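Local coordinates for protein amidohydrolase (Thermotoga maritima, PDB 3OOQ) that is a TIM-barrel amidohydrolase that probably hydrolyses a cyclic amide, perhaps with allantoinase activity, at residues G58-E70 / A302-T316. Residues are numbered along the deposited sequence; the frame is centred on the assembly and turned at random.
Sequences GFVDAHSHIGLFE and ALMCDHPVIPLEFAT
Asp61 OD2 accepts a nearly straight bond (168°) from Cys305 N at 3.0 Å through its syn lone pair and a second from a water that also donates to Leu303 O. OD1 turns its anti lone pair to His63 N at 3.0 Å, closing an Asx turn where the strand bends. With CG anti to the backbone N (chi1 -162°), the carboxylate reaches the 302-316 loop, and Leu312 CD1 lies against Asp61 CB and close to OD2. Replacing Asp61 by alanine removes both oxygens, and Cys305 N and His63 N would probably be left without these acceptors. Further on, His65 N donates to His307 O at 2.9 Å. The His307 ring is fixed in rotation by Leu312 N, which donates to ND1, and by a water at NE2 shared with Phe69 O; Ile66 CD1 lies over one face, 4.2 Å from the centroid. Pro308, after a cis peptide, sets CG over the Phe69 ring, 4.0 Å from its centroid. Selenomethionine Met304 runs alongside His63, with SE 3.5 Å from ND1, while His63 NE2 is hydrogen-bonded to Lys151 NZ. Asp306 OD1 lies 3.1 Å from His65 NE2, while His65 ND1 is hydrogen-bonded to Val118 O. His63-Ser64-His65 matches the HxH motif after the first barrel strand, and Asp306 the aspartate after the last; their C-terminal ends meet here, consistent with histidines and aspartate gathered as at the metal centre of relatives.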
ATOM      1  N   GLY F  58     -41.084  -6.041 -32.862  1.00 21.87           N
ATOM      2  CA  GLY F  58     -40.216  -6.128 -31.679  1.00 21.64           C
ATOM      3  C   GLY F  58     -39.549  -4.779 -31.445  1.00 22.77           C
ATOM      4  O   GLY F  58     -39.179  -4.090 -32.409  1.00 22.59           O
ATOM      5  N   PHE F  59     -39.385  -4.396 -30.177  1.00 24.11           N
ATOM      6  CA  PHE F  59     -38.650  -3.166 -29.844  1.00 25.19           C
ATOM      7  C   PHE F  59     -37.159  -3.346 -30.011  1.00 24.97           C
ATOM      8  O   PHE F  59     -36.637  -4.460 -29.921  1.00 24.81           O
ATOM      9  CB  PHE F  59     -38.973  -2.663 -28.437  1.00 26.13           C
ATOM     10  CG  PHE F  59     -40.428  -2.346 -28.230  1.00 26.95           C
ATOM     11  CD1 PHE F  59     -41.092  -1.487 -29.096  1.00 27.16           C
ATOM     12  CD2 PHE F  59     -41.130  -2.893 -27.150  1.00 27.52           C
ATOM     13  CE1 PHE F  59     -42.440  -1.181 -28.910  1.00 27.14           C
ATOM     14  CE2 PHE F  59     -42.483  -2.594 -26.958  1.00 27.03           C
ATOM     15  CZ  PHE F  59     -43.134  -1.732 -27.832  1.00 28.08           C
ATOM     16  N   VAL F  60     -36.489  -2.230 -30.277  1.00 24.43           N
ATOM     17  CA  VAL F  60     -35.098  -2.233 -30.667  1.00 23.71           C
ATOM     18  C   VAL F  60     -34.387  -1.238 -29.768  1.00 22.83           C
ATOM     19  O   VAL F  60     -34.669  -0.043 -29.811  1.00 21.94           O
ATOM     20  CB  VAL F  60     -34.935  -1.831 -32.161  1.00 24.17           C
ATOM     21  CG1 VAL F  60     -33.484  -1.870 -32.587  1.00 21.53           C
ATOM     22  CG2 VAL F  60     -35.807  -2.721 -33.084  1.00 22.59           C
ATOM     23  N   ASP F  61     -33.489  -1.731 -28.928  1.00 22.69           N
ATOM     24  CA  ASP F  61     -32.730  -0.832 -28.075  1.00 23.55           C
ATOM     25  C   ASP F  61     -31.374  -0.553 -28.687  1.00 22.94           C
ATOM     26  O   ASP F  61     -30.537  -1.454 -28.806  1.00 23.55           O
ATOM     27  CB  ASP F  61     -32.554  -1.397 -26.668  1.00 24.76           C
ATOM     28  CG  ASP F  61     -32.178  -0.327 -25.666  1.00 33.93           C
ATOM     29  OD1 ASP F  61     -31.242   0.449 -25.936  1.00 25.74           O
ATOM     30  OD2 ASP F  61     -32.825  -0.246 -24.607  1.00 25.88           O
ATOM     31  N   ALA F  62     -31.162   0.699 -29.071  1.00 21.51           N
ATOM     32  CA  ALA F  62     -29.939   1.062 -29.775  1.00 21.80           C
ATOM     33  C   ALA F  62     -28.646   1.092 -28.916  1.00 21.30           C
ATOM     34  O   ALA F  62     -27.572   1.274 -29.453  1.00 20.40           O
ATOM     35  CB  ALA F  62     -30.132   2.378 -30.490  1.00 21.79           C
ATOM     36  N   HIS F  63     -28.742   0.874 -27.604  1.00 21.89           N
ATOM     37  CA  HIS F  63     -27.546   0.939 -26.739  1.00 21.77           C
ATOM     38  C   HIS F  63     -27.785   0.153 -25.461  1.00 21.48           C
ATOM     39  O   HIS F  63     -28.539   0.589 -24.592  1.00 20.61           O
ATOM     40  CB  HIS F  63     -27.188   2.397 -26.413  1.00 22.09           C
ATOM     41  CG  HIS F  63     -25.881   2.563 -25.695  1.00 25.53           C
ATOM     42  ND1 HIS F  63     -25.687   2.153 -24.389  1.00 23.95           N
ATOM     43  CD2 HIS F  63     -24.697   3.082 -26.106  1.00 23.10           C
ATOM     44  CE1 HIS F  63     -24.451   2.434 -24.020  1.00 23.84           C
ATOM     45  NE2 HIS F  63     -23.826   2.991 -25.042  1.00 25.56           N
ATOM     46  N   SER F  64     -27.127  -0.998 -25.341  1.00 21.67           N
ATOM     47  CA  SER F  64     -27.429  -1.903 -24.236  1.00 22.01           C
ATOM     48  C   SER F  64     -26.215  -2.660 -23.725  1.00 22.08           C
ATOM     49  O   SER F  64     -25.276  -2.943 -24.479  1.00 22.31           O
ATOM     50  CB  SER F  64     -28.479  -2.928 -24.687  1.00 21.39           C
ATOM     51  OG  SER F  64     -29.097  -3.524 -23.568  1.00 21.91           O
ATOM     52  N   HIS F  65     -26.274  -3.050 -22.459  1.00 21.99           N
ATOM     53  CA  HIS F  65     -25.274  -3.959 -21.921  1.00 22.74           C
ATOM     54  C   HIS F  65     -25.867  -5.302 -21.484  1.00 21.75           C
ATOM     55  O   HIS F  65     -25.209  -6.073 -20.812  1.00 21.53           O
ATOM     56  CB  HIS F  65     -24.470  -3.280 -20.810  1.00 24.97           C
ATOM     57  CG  HIS F  65     -24.056  -1.879 -21.150  1.00 29.30           C
ATOM     58  ND1 HIS F  65     -23.129  -1.595 -22.131  1.00 27.18           N
ATOM     59  CD2 HIS F  65     -24.474  -0.682 -20.670  1.00 27.45           C
ATOM     60  CE1 HIS F  65     -22.969  -0.287 -22.222  1.00 28.89           C
ATOM     61  NE2 HIS F  65     -23.774   0.294 -21.348  1.00 29.75           N
ATOM     62  N   ILE F  66     -27.094  -5.601 -21.916  1.00 21.37           N
ATOM     63  CA  ILE F  66     -27.698  -6.908 -21.638  1.00 20.27           C
ATOM     64  C   ILE F  66     -26.766  -8.020 -22.113  1.00 19.86           C
ATOM     65  O   ILE F  66     -26.081  -7.881 -23.129  1.00 20.09           O
ATOM     66  CB  ILE F  66     -29.124  -7.050 -22.238  1.00 20.53           C
ATOM     67  CG1 ILE F  66     -29.845  -8.263 -21.620  1.00 18.40           C
ATOM     68  CG2 ILE F  66     -29.079  -7.132 -23.799  1.00 18.44           C
ATOM     69  CD1 ILE F  66     -31.368  -8.169 -21.627  1.00 20.52           C
ATOM     70  N   GLY F  67     -26.710  -9.109 -21.361  1.00 21.30           N
ATOM     71  CA  GLY F  67     -25.814 -10.206 -21.689  1.00 22.38           C
ATOM     72  C   GLY F  67     -24.370  -9.961 -21.278  1.00 23.71           C
ATOM     73  O   GLY F  67     -23.630 -10.921 -21.041  1.00 24.61           O
ATOM     74  N   LEU F  68     -23.961  -8.694 -21.202  1.00 24.40           N
ATOM     75  CA  LEU F  68     -22.600  -8.335 -20.747  1.00 25.82           C
ATOM     76  C   LEU F  68     -22.480  -8.241 -19.227  1.00 26.56           C
ATOM     77  O   LEU F  68     -21.449  -8.602 -18.649  1.00 27.28           O
ATOM     78  CB  LEU F  68     -22.136  -6.993 -21.346  1.00 26.33           C
ATOM     79  CG  LEU F  68     -21.773  -6.886 -22.820  1.00 26.50           C
ATOM     80  CD1 LEU F  68     -21.162  -5.520 -23.088  1.00 26.87           C
ATOM     81  CD2 LEU F  68     -20.759  -7.944 -23.181  1.00 27.60           C
ATOM     82  N   PHE F  69     -23.522  -7.705 -18.608  1.00 26.66           N
ATOM     83  CA  PHE F  69     -23.589  -7.514 -17.175  1.00 27.75           C
ATOM     84  C   PHE F  69     -24.701  -8.456 -16.711  1.00 26.20           C
ATOM     85  O   PHE F  69     -25.852  -8.050 -16.590  1.00 26.79           O
ATOM     86  CB  PHE F  69     -23.927  -6.037 -16.923  1.00 30.22           C
ATOM     87  CG  PHE F  69     -23.818  -5.593 -15.495  1.00 49.43           C
ATOM     88  CD1 PHE F  69     -24.152  -6.442 -14.444  1.00 32.78           C
ATOM     89  CD2 PHE F  69     -23.422  -4.285 -15.200  1.00 32.88           C
ATOM     90  CE1 PHE F  69     -24.066  -6.019 -13.113  1.00 49.94           C
ATOM     91  CE2 PHE F  69     -23.342  -3.846 -13.876  1.00 49.62           C
ATOM     92  CZ  PHE F  69     -23.665  -4.718 -12.832  1.00 33.70           C
ATOM     93  N   GLU F  70     -24.360  -9.725 -16.511  1.00 25.11           N
ATOM     94  CA  GLU F  70     -25.353 -10.783 -16.232  1.00 25.30           C
ATOM     95  C   GLU F  70     -26.220 -10.411 -15.030  1.00 24.58           C
ATOM     96  O   GLU F  70     -25.716  -9.841 -14.047  1.00 24.54           O
ATOM     97  CB  GLU F  70     -24.652 -12.140 -15.969  1.00 25.98           C
ATOM     98  CG  GLU F  70     -25.628 -13.329 -15.794  1.00 26.67           C
ATOM     99  CD  GLU F  70     -24.982 -14.657 -15.384  1.00 26.51           C
ATOM    100  OE1 GLU F  70     -23.738 -14.785 -15.312  1.00 26.71           O
ATOM    101  OE2 GLU F  70     -25.752 -15.605 -15.134  1.00 27.79           O
ATOM    102  N   ALA F 302     -33.381   7.915 -30.676  1.00 21.63           N
ATOM    103  CA  ALA F 302     -33.905   6.647 -30.186  1.00 21.81           C
ATOM    104  C   ALA F 302     -33.863   6.698 -28.670  1.00 22.10           C
ATOM    105  O   ALA F 302     -33.132   7.506 -28.076  1.00 22.62           O
ATOM    106  CB  ALA F 302     -33.076   5.467 -30.672  1.00 21.15           C
ATOM    107  N   LEU F 303     -34.648   5.832 -28.052  1.00 21.88           N
ATOM    108  CA  LEU F 303     -34.676   5.732 -26.603  1.00 22.42           C
ATOM    109  C   LEU F 303     -34.054   4.420 -26.113  1.00 23.35           C
ATOM    110  O   LEU F 303     -34.490   3.332 -26.519  1.00 23.49           O
ATOM    111  CB  LEU F 303     -36.108   5.878 -26.087  1.00 21.32           C
ATOM    112  CG  LEU F 303     -36.357   5.782 -24.576  1.00 29.86           C
ATOM    113  CD1 LEU F 303     -35.601   6.865 -23.784  1.00 21.45           C
ATOM    114  CD2 LEU F 303     -37.855   5.846 -24.288  1.00 21.22           C
HETATM  115  N   MSE F 304     -33.063   4.538 -25.218  1.00 23.90           N
HETATM  116  CA  MSE F 304     -32.421   3.384 -24.577  1.00 24.40           C
HETATM  117  C   MSE F 304     -32.819   3.247 -23.111  1.00 22.61           C
HETATM  118  O   MSE F 304     -33.164   4.231 -22.458  1.00 21.23           O
HETATM  119  CB  MSE F 304     -30.884   3.484 -24.659  1.00 26.72           C
HETATM  120  CG  MSE F 304     -30.272   4.559 -23.750  1.00 16.94           C
HETATM  121 SE   MSE F 304     -28.359   4.310 -23.505  1.00 31.85          SE
HETATM  122  CE  MSE F 304     -27.739   5.611 -24.851  1.00 17.07           C
ATOM    123  N   CYS F 305     -32.733   2.018 -22.603  1.00 22.03           N
ATOM    124  CA  CYS F 305     -32.776   1.760 -21.169  1.00 22.01           C
ATOM    125  C   CYS F 305     -31.386   1.872 -20.552  1.00 21.93           C
ATOM    126  O   CYS F 305     -31.254   1.973 -19.324  1.00 21.19           O
ATOM    127  CB  CYS F 305     -33.321   0.350 -20.913  1.00 22.38           C
ATOM    128  SG  CYS F 305     -35.095   0.232 -21.199  1.00 26.13           S
ATOM    129  N   ASP F 306     -30.359   1.847 -21.403  1.00 22.93           N
ATOM    130  CA  ASP F 306     -28.964   1.648 -20.959  1.00 24.14           C
ATOM    131  C   ASP F 306     -28.876   0.459 -19.996  1.00 24.31           C
ATOM    132  O   ASP F 306     -28.152   0.505 -18.984  1.00 25.53           O
ATOM    133  CB  ASP F 306     -28.416   2.904 -20.282  1.00 24.73           C
ATOM    134  CG  ASP F 306     -26.890   2.910 -20.180  1.00 23.78           C
ATOM    135  OD1 ASP F 306     -26.219   2.137 -20.890  1.00 25.58           O
ATOM    136  OD2 ASP F 306     -26.370   3.711 -19.389  1.00 24.90           O
ATOM    137  N   HIS F 307     -29.603  -0.609 -20.312  1.00 22.98           N
ATOM    138  CA  HIS F 307     -29.648  -1.789 -19.440  1.00 22.12           C
ATOM    139  C   HIS F 307     -28.222  -2.172 -19.024  1.00 22.42           C
ATOM    140  O   HIS F 307     -27.372  -2.303 -19.896  1.00 22.76           O
ATOM    141  CB  HIS F 307     -30.340  -2.942 -20.173  1.00 20.32           C
ATOM    142  CG  HIS F 307     -30.404  -4.213 -19.387  1.00 19.20           C
ATOM    143  ND1 HIS F 307     -31.565  -4.659 -18.790  1.00 19.86           N
ATOM    144  CD2 HIS F 307     -29.457  -5.144 -19.121  1.00 18.59           C
ATOM    145  CE1 HIS F 307     -31.329  -5.815 -18.190  1.00 19.25           C
ATOM    146  NE2 HIS F 307     -30.059  -6.132 -18.379  1.00 20.30           N
ATOM    147  N   PRO F 308     -27.956  -2.397 -17.706  1.00 22.89           N
ATOM    148  CA  PRO F 308     -28.842  -2.571 -16.548  1.00 23.29           C
ATOM    149  C   PRO F 308     -29.323  -1.337 -15.761  1.00 23.24           C
ATOM    150  O   PRO F 308     -30.032  -1.503 -14.768  1.00 23.74           O
ATOM    151  CB  PRO F 308     -28.011  -3.468 -15.624  1.00 23.66           C
ATOM    152  CG  PRO F 308     -26.604  -2.994 -15.863  1.00 21.91           C
ATOM    153  CD  PRO F 308     -26.571  -2.795 -17.370  1.00 23.07           C
ATOM    154  N   VAL F 309     -28.984  -0.130 -16.195  1.00 22.99           N
ATOM    155  CA  VAL F 309     -29.399   1.071 -15.461  1.00 22.67           C
ATOM    156  C   VAL F 309     -30.924   1.075 -15.284  1.00 22.92           C
ATOM    157  O   VAL F 309     -31.421   1.323 -14.176  1.00 22.76           O
ATOM    158  CB  VAL F 309     -28.880   2.372 -16.117  1.00 21.80           C
ATOM    159  CG1 VAL F 309     -29.478   3.586 -15.427  1.00 24.71           C
ATOM    160  CG2 VAL F 309     -27.328   2.421 -16.070  1.00 24.40           C
ATOM    161  N   ILE F 310     -31.633   0.778 -16.375  1.00 22.55           N
ATOM    162  CA  ILE F 310     -33.059   0.439 -16.353  1.00 23.55           C
ATOM    163  C   ILE F 310     -33.197  -0.925 -17.005  1.00 23.60           C
ATOM    164  O   ILE F 310     -32.658  -1.150 -18.089  1.00 24.36           O
ATOM    165  CB  ILE F 310     -33.931   1.468 -17.132  1.00 24.83           C
ATOM    166  CG1 ILE F 310     -33.727   2.886 -16.565  1.00 20.05           C
ATOM    167  CG2 ILE F 310     -35.421   1.069 -17.126  1.00 19.26           C
ATOM    168  CD1 ILE F 310     -34.116   3.979 -17.556  1.00 25.83           C
ATOM    169  N   PRO F 311     -33.894  -1.863 -16.343  1.00 23.45           N
ATOM    170  CA  PRO F 311     -33.971  -3.174 -16.978  1.00 23.28           C
ATOM    171  C   PRO F 311     -34.687  -3.065 -18.329  1.00 24.00           C
ATOM    172  O   PRO F 311     -35.666  -2.341 -18.458  1.00 23.99           O
ATOM    173  CB  PRO F 311     -34.783  -4.012 -15.988  1.00 23.42           C
ATOM    174  CG  PRO F 311     -34.597  -3.336 -14.667  1.00 27.20           C
ATOM    175  CD  PRO F 311     -34.452  -1.859 -14.978  1.00 23.09           C
ATOM    176  N   LEU F 312     -34.180  -3.795 -19.313  1.00 23.86           N
ATOM    177  CA  LEU F 312     -34.705  -3.783 -20.645  1.00 23.77           C
ATOM    178  C   LEU F 312     -36.171  -4.198 -20.662  1.00 24.71           C
ATOM    179  O   LEU F 312     -36.970  -3.644 -21.432  1.00 24.58           O
ATOM    180  CB  LEU F 312     -33.854  -4.698 -21.526  1.00 23.60           C
ATOM    181  CG  LEU F 312     -33.932  -4.530 -23.037  1.00 26.57           C
ATOM    182  CD1 LEU F 312     -33.722  -3.078 -23.466  1.00 23.08           C
ATOM    183  CD2 LEU F 312     -32.902  -5.432 -23.671  1.00 23.71           C
ATOM    184  N   GLU F 313     -36.528  -5.132 -19.775  1.00 25.33           N
ATOM    185  CA  GLU F 313     -37.912  -5.585 -19.637  1.00 25.44           C
ATOM    186  C   GLU F 313     -38.865  -4.419 -19.457  1.00 24.61           C
ATOM    187  O   GLU F 313     -40.068  -4.553 -19.745  1.00 25.14           O
ATOM    188  CB  GLU F 313     -38.077  -6.577 -18.475  1.00 26.71           C
ATOM    189  CG  GLU F 313     -37.704  -6.042 -17.090  1.00 28.43           C
ATOM    190  CD  GLU F 313     -37.687  -7.134 -16.023  1.00 28.98           C
ATOM    191  OE1 GLU F 313     -38.613  -7.996 -16.051  1.00 28.82           O
ATOM    192  OE2 GLU F 313     -36.751  -7.121 -15.162  1.00 28.36           O
ATOM    193  N   PHE F 314     -38.335  -3.286 -18.995  1.00 23.24           N
ATOM    194  CA  PHE F 314     -39.167  -2.125 -18.684  1.00 23.20           C
ATOM    195  C   PHE F 314     -39.087  -0.980 -19.709  1.00 21.76           C
ATOM    196  O   PHE F 314     -39.491   0.149 -19.422  1.00 20.63           O
ATOM    197  CB  PHE F 314     -38.875  -1.616 -17.270  1.00 24.45           C
ATOM    198  CG  PHE F 314     -39.170  -2.630 -16.175  1.00 27.39           C
ATOM    199  CD1 PHE F 314     -40.380  -3.325 -16.150  1.00 25.61           C
ATOM    200  CD2 PHE F 314     -38.238  -2.870 -15.160  1.00 25.58           C
ATOM    201  CE1 PHE F 314     -40.657  -4.261 -15.132  1.00 27.90           C
ATOM    202  CE2 PHE F 314     -38.495  -3.807 -14.135  1.00 27.18           C
ATOM    203  CZ  PHE F 314     -39.704  -4.502 -14.120  1.00 26.37           C
ATOM    204  N   ALA F 315     -38.584  -1.285 -20.909  1.00 21.51           N
ATOM    205  CA  ALA F 315     -38.513  -0.299 -21.984  1.00 20.97           C
ATOM    206  C   ALA F 315     -39.852   0.431 -22.207  1.00 21.61           C
ATOM    207  O   ALA F 315     -39.868   1.664 -22.392  1.00 22.03           O
ATOM    208  CB  ALA F 315     -38.032  -0.950 -23.272  1.00 20.72           C
ATOM    209  N   THR F 316     -40.964  -0.315 -22.194  1.00 21.89           N
ATOM    210  CA  THR F 316     -42.287   0.301 -22.413  1.00 22.74           C
ATOM    211  C   THR F 316     -42.719   1.164 -21.250  1.00 22.76           C
ATOM    212  O   THR F 316     -43.526   2.087 -21.426  1.00 23.50           O
ATOM    213  CB  THR F 316     -43.414  -0.721 -22.734  1.00 22.98           C
ATOM    214  OG1 THR F 316     -43.586  -1.630 -21.635  1.00 22.04           O
ATOM    215  CG2 THR F 316     -43.068  -1.499 -23.998  1.00 20.82           C
TER
HETATM  216  O   HOH W   1     -33.451   2.362 -28.812  1.00 14.52           O
HETATM  217  O   HOH W   2     -35.416   1.316 -24.619  1.00 17.39           O
HETATM  218  O   HOH W   3     -30.476  -0.890 -23.253  1.00 16.06           O
HETATM  219  O   HOH W   4     -28.208  -8.290 -17.848  1.00 16.06           O